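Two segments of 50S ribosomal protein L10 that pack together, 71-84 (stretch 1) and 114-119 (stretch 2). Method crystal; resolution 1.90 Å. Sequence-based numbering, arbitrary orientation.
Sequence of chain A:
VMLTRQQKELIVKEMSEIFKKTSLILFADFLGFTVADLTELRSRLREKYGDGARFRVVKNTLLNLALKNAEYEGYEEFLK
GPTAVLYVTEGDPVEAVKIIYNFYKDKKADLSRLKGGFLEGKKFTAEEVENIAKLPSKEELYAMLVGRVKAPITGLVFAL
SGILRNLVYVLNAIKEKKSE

Stretch 1, residues 71-84: EYEGYEEFLKGPTA
Stretch 2, residues 114-119: LKGGFL

Both hydrogen bonds between the stretches come from one ammonium group: Lys115 NZ donates to Phe78 O at 3.1 Å and to Thr83 OG1 at 3.0 Å, and also reaches water 1 (O to NZ 3.1 Å) and water 2 (O to NZ 3.2 Å). Its side chain runs m, t, m, t to get there. Thr83 (chi1 m) accepts through OG1 while donating its own proton to Gly81 O, 2.7 Å from OG1. Water 1 extends the lysine's grip, donating to Glu77 O (2.9 Å from the water) and accepting from Lys80 N (2.8 Å).

Build stretch 1 as a loop with a short 3-10 turn around Glu77, Phe78 N bonding to Tyr75 O at 2.7 Å, extended again by Ala84. In stretch 2, Lys115 (-61/-22) precedes Gly116 (124/-163) and Gly117 (160/-147), with extended strand from there through Phe118 (-130/132) and Leu119 (-122/117). Register Phe78 on Lys115, CA to CA 6.2 Å; contacts run in opposite order, Lys115 meeting Phe78, Lys80 and Thr83, the later Phe118 meeting Tyr72 to Tyr75 as well as Phe78. Phe78 (m, chi2 139°) lays one ring face over the Gly116–Gly117 backbone, CZ to Gly117 N 3.5 Å. Glycine makes room: an ideal CB on Gly116 would sit 2.7 Å from Phe78 CE2, and both glycines' backbone angles themselves call for glycine.

Beyond, Phe118 (m, 86°) points toward stretch 1. Tyr72 (m, 75°) sets its edge against that ring's face, centroids 5.1 Å apart, planes at 73°, while Tyr75 CB packs at its edge, 3.7 Å from Phe118 CE1.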

# COMPACT_ATOMS: atom_id res chain seq x y z
N GLU A 71 -15.73 -28.07 -10.12
CA GLU A 71 -15.83 -26.98 -11.08
C GLU A 71 -14.66 -25.98 -11.09
O GLU A 71 -14.86 -24.76 -11.12
CB GLU A 71 -17.17 -26.26 -10.91
CG GLU A 71 -18.34 -27.24 -11.06
CD GLU A 71 -19.69 -26.58 -11.22
OE1 GLU A 71 -20.70 -27.31 -11.20
OE2 GLU A 71 -19.76 -25.34 -11.36
N TYR A 72 -13.45 -26.52 -11.05
CA TYR A 72 -12.25 -25.70 -11.10
C TYR A 72 -11.75 -25.72 -12.54
O TYR A 72 -12.00 -26.67 -13.28
CB TYR A 72 -11.15 -26.27 -10.20
CG TYR A 72 -11.34 -25.98 -8.73
CD1 TYR A 72 -12.30 -26.66 -7.98
CD2 TYR A 72 -10.56 -25.01 -8.09
CE1 TYR A 72 -12.48 -26.38 -6.62
CE2 TYR A 72 -10.74 -24.73 -6.74
CZ TYR A 72 -11.70 -25.41 -6.01
OH TYR A 72 -11.87 -25.13 -4.67
N GLU A 73 -11.05 -24.66 -12.95
CA GLU A 73 -10.50 -24.60 -14.29
C GLU A 73 -9.07 -24.09 -14.25
O GLU A 73 -8.69 -23.40 -13.31
CB GLU A 73 -11.34 -23.69 -15.19
CG GLU A 73 -12.79 -24.10 -15.30
CD GLU A 73 -13.43 -23.62 -16.58
OE1 GLU A 73 -13.08 -24.16 -17.65
OE2 GLU A 73 -14.27 -22.69 -16.52
N GLY A 74 -8.29 -24.45 -15.27
CA GLY A 74 -6.90 -24.03 -15.35
C GLY A 74 -5.97 -24.58 -14.28
O GLY A 74 -5.05 -23.89 -13.84
N TYR A 75 -6.20 -25.83 -13.87
CA TYR A 75 -5.39 -26.48 -12.83
C TYR A 75 -4.51 -27.60 -13.40
O TYR A 75 -3.58 -28.07 -12.75
CB TYR A 75 -6.31 -27.07 -11.76
CG TYR A 75 -7.33 -28.03 -12.33
CD1 TYR A 75 -6.98 -29.35 -12.62
CD2 TYR A 75 -8.63 -27.61 -12.63
CE1 TYR A 75 -7.89 -30.23 -13.19
CE2 TYR A 75 -9.55 -28.48 -13.20
CZ TYR A 75 -9.18 -29.79 -13.48
OH TYR A 75 -10.07 -30.65 -14.06
N GLU A 76 -4.82 -28.02 -14.63
CA GLU A 76 -4.09 -29.10 -15.29
C GLU A 76 -2.56 -28.94 -15.26
O GLU A 76 -1.83 -29.92 -15.11
CB GLU A 76 -4.55 -29.23 -16.75
CG GLU A 76 -6.03 -29.55 -16.93
CD GLU A 76 -6.94 -28.34 -16.77
OE1 GLU A 76 -8.17 -28.49 -16.96
OE2 GLU A 76 -6.45 -27.24 -16.45
N GLU A 77 -2.09 -27.71 -15.40
CA GLU A 77 -0.66 -27.44 -15.39
C GLU A 77 -0.02 -27.74 -14.03
O GLU A 77 1.21 -27.84 -13.93
CB GLU A 77 -0.38 -25.98 -15.76
CG GLU A 77 -1.20 -24.97 -14.97
CD GLU A 77 -0.66 -23.57 -15.09
OE1 GLU A 77 -1.39 -22.61 -14.76
OE2 GLU A 77 0.52 -23.42 -15.49
N PHE A 78 -0.85 -27.90 -13.01
CA PHE A 78 -0.37 -28.19 -11.65
C PHE A 78 -0.27 -29.69 -11.36
O PHE A 78 0.30 -30.08 -10.34
CB PHE A 78 -1.32 -27.57 -10.61
CG PHE A 78 -1.37 -26.07 -10.64
CD1 PHE A 78 -2.59 -25.41 -10.49
CD2 PHE A 78 -0.21 -25.31 -10.77
CE1 PHE A 78 -2.65 -24.01 -10.48
CE2 PHE A 78 -0.27 -23.91 -10.75
CZ PHE A 78 -1.49 -23.26 -10.61
N LEU A 79 -0.80 -30.52 -12.25
CA LEU A 79 -0.80 -31.97 -12.03
C LEU A 79 0.16 -32.79 -12.87
O LEU A 79 -0.09 -33.97 -13.14
CB LEU A 79 -2.22 -32.51 -12.22
CG LEU A 79 -3.31 -31.79 -11.43
CD1 LEU A 79 -4.67 -32.40 -11.77
CD2 LEU A 79 -3.03 -31.89 -9.93
N LYS A 80 1.27 -32.18 -13.27
CA LYS A 80 2.26 -32.89 -14.08
C LYS A 80 3.23 -33.65 -13.18
O LYS A 80 4.14 -33.06 -12.60
CB LYS A 80 3.01 -31.90 -14.97
CG LYS A 80 2.15 -31.26 -16.06
CD LYS A 80 1.60 -32.32 -17.01
CE LYS A 80 0.86 -31.70 -18.20
NZ LYS A 80 -0.38 -30.97 -17.81
N GLY A 81 3.02 -34.96 -13.08
CA GLY A 81 3.87 -35.80 -12.26
C GLY A 81 3.30 -35.99 -10.87
O GLY A 81 2.31 -35.34 -10.52
N PRO A 82 3.88 -36.87 -10.04
CA PRO A 82 3.38 -37.10 -8.68
C PRO A 82 3.24 -35.77 -7.95
O PRO A 82 4.19 -34.99 -7.85
CB PRO A 82 4.43 -38.02 -8.06
CG PRO A 82 5.67 -37.73 -8.87
CD PRO A 82 5.14 -37.61 -10.27
N THR A 83 2.04 -35.50 -7.44
CA THR A 83 1.77 -34.24 -6.77
C THR A 83 1.07 -34.38 -5.43
O THR A 83 0.09 -35.12 -5.29
CB THR A 83 0.91 -33.34 -7.67
OG1 THR A 83 1.50 -33.26 -8.97
CG2 THR A 83 0.80 -31.94 -7.07
N ALA A 84 1.57 -33.66 -4.44
CA ALA A 84 0.98 -33.68 -3.11
C ALA A 84 0.09 -32.45 -3.06
O ALA A 84 0.30 -31.50 -3.82
CB ALA A 84 2.06 -33.60 -2.04
N LEU A 114 7.09 -25.82 -5.47
CA LEU A 114 5.83 -25.32 -4.93
C LEU A 114 5.17 -24.69 -6.16
O LEU A 114 5.28 -23.49 -6.40
CB LEU A 114 6.06 -24.29 -3.83
CG LEU A 114 6.83 -24.80 -2.61
CD1 LEU A 114 6.88 -23.71 -1.55
CD2 LEU A 114 6.16 -26.04 -2.05
N LYS A 115 4.49 -25.54 -6.90
CA LYS A 115 3.84 -25.21 -8.17
C LYS A 115 2.74 -24.17 -8.31
O LYS A 115 2.53 -23.64 -9.41
CB LYS A 115 3.38 -26.52 -8.80
CG LYS A 115 4.52 -27.48 -9.01
CD LYS A 115 4.14 -28.70 -9.82
CE LYS A 115 3.36 -29.71 -9.01
NZ LYS A 115 3.23 -30.99 -9.78
N GLY A 116 2.04 -23.85 -7.23
CA GLY A 116 0.95 -22.89 -7.30
C GLY A 116 -0.34 -23.50 -6.80
O GLY A 116 -0.32 -24.54 -6.13
N GLY A 117 -1.48 -22.89 -7.12
CA GLY A 117 -2.75 -23.43 -6.67
C GLY A 117 -3.88 -22.41 -6.69
O GLY A 117 -3.91 -21.53 -7.54
N PHE A 118 -4.81 -22.54 -5.74
CA PHE A 118 -5.93 -21.63 -5.65
C PHE A 118 -6.08 -21.10 -4.25
O PHE A 118 -6.06 -21.86 -3.27
CB PHE A 118 -7.24 -22.33 -6.07
CG PHE A 118 -7.23 -22.85 -7.47
CD1 PHE A 118 -6.71 -24.11 -7.76
CD2 PHE A 118 -7.73 -22.07 -8.51
CE1 PHE A 118 -6.68 -24.58 -9.07
CE2 PHE A 118 -7.71 -22.53 -9.82
CZ PHE A 118 -7.18 -23.79 -10.11
N LEU A 119 -6.24 -19.80 -4.14
CA LEU A 119 -6.39 -19.17 -2.84
C LEU A 119 -7.71 -18.41 -2.82
O LEU A 119 -7.91 -17.47 -3.59
CB LEU A 119 -5.21 -18.22 -2.57
CG LEU A 119 -4.85 -17.93 -1.11
CD1 LEU A 119 -3.56 -17.12 -1.07
CD2 LEU A 119 -5.98 -17.18 -0.42
O HOH W 1 2.72 -29.90 -12.65
O HOH W 2 5.44 -33.15 -9.01